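Local coordinates for cytidine deaminase (Burkholderia pseudomallei, PDB 3DMO), which probably salvages cytidine and 2'-deoxycytidine for UMP synthesis, deaminating them hydrolytically to uridine and 2'-deoxyuridine at a bound zinc ion, at residues 14-18 / 35-39; 40-46 / 69-75. Residue numbers count along the deposited sequence, not the author numbering.

Contact 1: residues 14-18 / 35-39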
loop_
_atom_site.group_PDB
_atom_site.type_symbol
_atom_site.label_atom_id
_atom_site.label_comp_id
_atom_site.label_asym_id
_atom_site.label_seq_id
_atom_site.Cartn_x
_atom_site.Cartn_y
_atom_site.Cartn_z
ATOM N N LEU A 14 -16.103 -20.900 12.098
ATOM C CA LEU A 14 -15.463 -19.786 11.378
ATOM C C LEU A 14 -13.932 -19.926 11.409
ATOM O O LEU A 14 -13.253 -19.643 10.419
ATOM C CB LEU A 14 -15.871 -18.434 11.974
ATOM C CG LEU A 14 -16.436 -17.294 11.112
ATOM C CD1 LEU A 14 -15.948 -15.938 11.609
ATOM C CD2 LEU A 14 -16.211 -17.423 9.601
ATOM N N ILE A 15 -13.400 -20.369 12.544
ATOM C CA ILE A 15 -11.958 -20.610 12.676
ATOM C C ILE A 15 -11.513 -21.737 11.743
ATOM O O ILE A 15 -10.478 -21.632 11.077
ATOM C CB ILE A 15 -11.562 -20.909 14.141
ATOM C CG1 ILE A 15 -11.561 -19.612 14.962
ATOM C CG2 ILE A 15 -10.190 -21.599 14.211
ATOM C CD1 ILE A 15 -11.650 -19.822 16.488
ATOM N N GLU A 16 -12.300 -22.808 11.681
ATOM C CA GLU A 16 -11.993 -23.915 10.772
ATOM C C GLU A 16 -11.963 -23.470 9.307
ATOM O O GLU A 16 -11.141 -23.942 8.525
ATOM C CB GLU A 16 -12.957 -25.100 10.969
ATOM C CG GLU A 16 -12.690 -25.934 12.240
ATOM C CD GLU A 16 -11.224 -26.387 12.374
ATOM O OE1 GLU A 16 -10.703 -27.041 11.437
ATOM O OE2 GLU A 16 -10.591 -26.083 13.417
ATOM N N ALA A 17 -12.854 -22.550 8.944
ATOM C CA ALA A 17 -12.861 -21.982 7.592
ATOM C C ALA A 17 -11.629 -21.090 7.343
ATOM O O ALA A 17 -11.052 -21.115 6.258
ATOM C CB ALA A 17 -14.164 -21.226 7.335
ATOM N N ALA A 18 -11.220 -20.329 8.357
ATOM C CA ALA A 18 -10.019 -19.492 8.262
ATOM C C ALA A 18 -8.756 -20.343 8.075
ATOM O O ALA A 18 -7.863 -19.983 7.309
ATOM C CB ALA A 18 -9.894 -18.599 9.484
ATOM N N GLY A 35 -4.627 -17.032 7.123
ATOM C CA GLY A 35 -5.959 -17.232 6.569
ATOM C C GLY A 35 -6.996 -16.403 7.292
ATOM O O GLY A 35 -6.841 -16.062 8.466
ATOM N N ALA A 36 -8.067 -16.081 6.577
ATOM C CA ALA A 36 -9.197 -15.380 7.161
ATOM C C ALA A 36 -10.475 -15.932 6.585
ATOM O O ALA A 36 -10.497 -16.438 5.463
ATOM C CB ALA A 36 -9.101 -13.875 6.900
ATOM N N ALA A 37 -11.538 -15.864 7.371
ATOM C CA ALA A 37 -12.853 -16.246 6.887
ATOM C C ALA A 37 -13.871 -15.243 7.379
ATOM O O ALA A 37 -13.953 -14.960 8.571
ATOM C CB ALA A 37 -13.214 -17.644 7.340
ATOM N N LEU A 38 -14.642 -14.724 6.433
ATOM C CA LEU A 38 -15.582 -13.639 6.665
ATOM C C LEU A 38 -16.983 -14.185 6.446
ATOM O O LEU A 38 -17.234 -14.845 5.428
ATOM C CB LEU A 38 -15.294 -12.536 5.642
ATOM C CG LEU A 38 -16.105 -11.255 5.568
ATOM C CD1 LEU A 38 -15.924 -10.416 6.830
ATOM C CD2 LEU A 38 -15.652 -10.490 4.333
ATOM N N VAL A 39 -17.888 -13.937 7.391
ATOM C CA VAL A 39 -19.266 -14.394 7.228
ATOM C C VAL A 39 -20.173 -13.182 7.130
ATOM O O VAL A 39 -20.067 -12.267 7.933
ATOM C CB VAL A 39 -19.727 -15.396 8.343
ATOM C CG1 VAL A 39 -19.678 -14.769 9.744
ATOM C CG2 VAL A 39 -21.126 -15.953 8.015
#

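Contact 2: residues 40-46 / 69-75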
loop_
_atom_site.group_PDB
_atom_site.type_symbol
_atom_site.label_atom_id
_atom_site.label_comp_id
_atom_site.label_asym_id
_atom_site.label_seq_id
_atom_site.Cartn_x
_atom_site.Cartn_y
_atom_site.Cartn_z
ATOM N N THR A 40 -21.045 -13.183 6.130
ATOM C CA THR A 40 -21.872 -12.023 5.825
ATOM C C THR A 40 -23.203 -12.049 6.572
ATOM O O THR A 40 -23.540 -13.028 7.239
ATOM C CB THR A 40 -22.163 -11.940 4.315
ATOM O OG1 THR A 40 -22.990 -13.045 3.933
ATOM C CG2 THR A 40 -20.872 -11.993 3.505
ATOM N N ASN A 41 -23.959 -10.967 6.426
ATOM C CA ASN A 41 -25.309 -10.858 6.972
ATOM C C ASN A 41 -26.265 -12.004 6.585
ATOM O O ASN A 41 -27.117 -12.388 7.391
ATOM C CB ASN A 41 -25.909 -9.466 6.679
ATOM C CG ASN A 41 -25.912 -9.095 5.191
ATOM O OD1 ASN A 41 -25.480 -9.856 4.331
ATOM N ND2 ASN A 41 -26.421 -7.897 4.891
ATOM N N ASP A 42 -26.117 -12.555 5.379
ATOM C CA ASP A 42 -26.959 -13.663 4.937
ATOM C C ASP A 42 -26.275 -15.030 5.064
ATOM O O ASP A 42 -26.733 -16.028 4.496
ATOM C CB ASP A 42 -27.516 -13.410 3.523
ATOM C CG ASP A 42 -26.441 -13.359 2.447
ATOM O OD1 ASP A 42 -26.820 -13.240 1.255
ATOM O OD2 ASP A 42 -25.234 -13.439 2.757
ATOM N N GLY A 43 -25.168 -15.070 5.806
ATOM C CA GLY A 43 -24.511 -16.329 6.163
ATOM C C GLY A 43 -23.500 -16.901 5.186
ATOM O O GLY A 43 -22.999 -18.012 5.395
ATOM N N LYS A 44 -23.203 -16.162 4.119
ATOM C CA LYS A 44 -22.199 -16.575 3.143
ATOM C C LYS A 44 -20.796 -16.370 3.712
ATOM O O LYS A 44 -20.534 -15.382 4.398
ATOM C CB LYS A 44 -22.362 -15.786 1.850
ATOM C CG LYS A 44 -21.681 -16.404 0.647
ATOM C CD LYS A 44 -22.309 -15.872 -0.636
ATOM C CE LYS A 44 -22.052 -16.799 -1.822
ATOM N NZ LYS A 44 -20.621 -16.788 -2.240
ATOM N N VAL A 45 -19.909 -17.314 3.420
ATOM C CA VAL A 45 -18.542 -17.288 3.931
ATOM C C VAL A 45 -17.555 -17.013 2.797
ATOM O O VAL A 45 -17.658 -17.602 1.720
ATOM C CB VAL A 45 -18.196 -18.603 4.671
ATOM C CG1 VAL A 45 -16.728 -18.635 5.093
ATOM C CG2 VAL A 45 -19.086 -18.755 5.885
ATOM N N PHE A 46 -16.631 -16.085 3.039
ATOM C CA PHE A 46 -15.572 -15.780 2.087
ATOM C C PHE A 46 -14.205 -16.069 2.699
ATOM O O PHE A 46 -13.912 -15.607 3.805
ATOM C CB PHE A 46 -15.654 -14.313 1.642
ATOM C CG PHE A 46 -16.833 -14.026 0.760
ATOM C CD1 PHE A 46 -16.711 -14.099 -0.629
ATOM C CD2 PHE A 46 -18.070 -13.718 1.310
ATOM C CE1 PHE A 46 -17.805 -13.851 -1.456
ATOM C CE2 PHE A 46 -19.164 -13.471 0.489
ATOM C CZ PHE A 46 -19.022 -13.537 -0.897
ATOM N N SER A 69 -12.908 -9.718 -1.756
ATOM C CA SER A 69 -13.653 -10.780 -2.439
ATOM C C SER A 69 -15.156 -10.654 -2.196
ATOM O O SER A 69 -15.959 -10.763 -3.126
ATOM C CB SER A 69 -13.160 -12.159 -1.999
ATOM O OG SER A 69 -11.936 -12.490 -2.628
ATOM N N ALA A 70 -15.536 -10.417 -0.946
ATOM C CA ALA A 70 -16.937 -10.203 -0.597
ATOM C C ALA A 70 -17.508 -8.946 -1.275
ATOM O O ALA A 70 -18.628 -8.969 -1.780
ATOM C CB ALA A 70 -17.102 -10.122 0.901
ATOM N N LEU A 71 -16.738 -7.859 -1.283
ATOM C CA LEU A 71 -17.142 -6.635 -1.989
ATOM C C LEU A 71 -17.384 -6.879 -3.477
ATOM O O LEU A 71 -18.390 -6.433 -4.031
ATOM C CB LEU A 71 -16.112 -5.509 -1.790
ATOM C CG LEU A 71 -16.273 -4.473 -0.659
ATOM C CD1 LEU A 71 -17.292 -3.396 -1.007
ATOM C CD2 LEU A 71 -16.619 -5.093 0.694
ATOM N N ALA A 72 -16.470 -7.604 -4.112
ATOM C CA ALA A 72 -16.609 -8.004 -5.515
ATOM C C ALA A 72 -17.852 -8.873 -5.784
ATOM O O ALA A 72 -18.373 -8.879 -6.900
ATOM C CB ALA A 72 -15.349 -8.707 -5.986
ATOM N N ALA A 73 -18.326 -9.576 -4.753
ATOM C CA ALA A 73 -19.543 -10.373 -4.841
ATOM C C ALA A 73 -20.814 -9.561 -4.552
ATOM O O ALA A 73 -21.912 -10.105 -4.576
ATOM C CB ALA A 73 -19.450 -11.603 -3.908
ATOM N N GLY A 74 -20.668 -8.264 -4.286
ATOM C CA GLY A 74 -21.814 -7.383 -4.090
ATOM C C GLY A 74 -22.199 -7.107 -2.648
ATOM O O GLY A 74 -23.266 -6.552 -2.385
ATOM N N TYR A 75 -21.345 -7.493 -1.706
ATOM C CA TYR A 75 -21.573 -7.142 -0.311
ATOM C C TYR A 75 -20.993 -5.765 -0.103
ATOM O O TYR A 75 -20.009 -5.401 -0.756
ATOM C CB TYR A 75 -21.000 -8.194 0.645
ATOM C CG TYR A 75 -21.799 -9.465 0.569
ATOM C CD1 TYR A 75 -22.914 -9.643 1.378
ATOM C CD2 TYR A 75 -21.476 -10.451 -0.351
ATOM C CE1 TYR A 75 -23.686 -10.795 1.286
ATOM C CE2 TYR A 75 -22.232 -11.613 -0.452
ATOM C CZ TYR A 75 -23.336 -11.766 0.370
ATOM O OH TYR A 75 -24.094 -12.904 0.285
#

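Contact 1: residues 14-18 / 35-39
Helix segment 14-18 and strand segment 35-39 run at 135° to each other, their axes coming within 6.5 Å, a very tight helix-on-sheet fit. It joins two layers of the alpha/beta/alpha sandwich of the cytidine deaminase fold: helix 11-22 lies on one face of the sheet, while helix 62-72 packs against Ala-36 and Leu-38 on the other. Such closeness demands small residues. Ala-37, with its CA-to-CB bond toward the helix, sends a single methyl into the interface; its CB lies 3.7 Å from Ala-17 CB, 4.1 Å from Ala-18 CB and 3.5 Å from Ala-18 N, so it rests on the helix backbone itself. Farther along, where strand and helix leave more room, Leu-14 fills the space with a longer side chain: its CD2 reaches Ala-37 CB at 3.8 Å and Val-39 CB at 4.2 Å. Val-39, beta-branched and suited to a strand, points the same way as Ala-37, as alternation requires. At the other end the CA atoms of Ala-18 and Ala-36 are only 4.3 Å apart. Here Gly-35 is needed, because a CB would clash with Ala-18 O; instead Gly-35 CA makes a CA-H...O contact with Ala-18 O at 3.4 Å.

Contact 2: residues 40-46 / 69-75
Two aromatic rings, Phe-46 from the hairpin and Tyr-75 from just beyond the end of helix 62-72, lie side by side where segments 40-46 and 69-75 meet. Phe-46 is the bump that fits the last helical turn. Ala-70 lies under one face of its ring, with Ala-70 CA 3.8 Å from the ring centroid in a CH-pi contact, and Ala-70 CB is 3.7 Å from Phe-46 CD2; Phe-46 CZ meets Ala-73 CB at 3.6 Å. Alanine leaves the shallow hollow that a flat ring can occupy. The helix then ends in a Schellman motif at Gly-74, whose positive phi suits glycine, and the turn brings Tyr-75 back toward the hairpin. Its ring is set obliquely to that of Phe-46, centroids 5.6 Å apart, and fills the hollow beside the type I turn from Thr-40 to Gly-43. The methyl of Thr-40 is the knob beneath it, CG2 lying 3.7 Å from the Tyr-75 centroid, over the face. At the tip, Tyr-75 OH donates to Asp-42 OD2 at 2.8 Å, and that same OD2 accepts from Thr-40 OG1 at 2.6 Å, so threonine serves both ring and carboxylate. Lys-44 CD passes 3.6 Å from Tyr-75 OH. Beyond the two segments, Phe-80 of strand 80-87 touches Thr-40, Ala-70 and Tyr-75, and Leu-38 of strand 34-40 packs on Ala-70, while Ser-69 OG is hydrogen-bonded to Ser-69 OG of the second subunit, placing helix 62-72 between the sheet and that subunit.

In the fold
The two contacts lie in series along the chain, the second beginning where strand 34-40 turns into its hairpin partner, and their centres lie 13 Å apart. They share the mixed five-stranded sheet: strands 34-40 and 45-49 form an antiparallel hairpin, and Leu-38 O and Phe-46 N, 2.8 Å apart, probably form one of its hydrogen bonds. Contact 1 seats helix 11-22 on one face, whereas contact 2 joins the hairpin to the end of helix 62-72 on the opposite face; Leu-38 CD2, 3.7 Å from Ala-70 CB, bridges them. Helix 62-72 also carries Glu-63, the predicted proton donor, so the hairpin is packed against the helix that bears part of the likely active site.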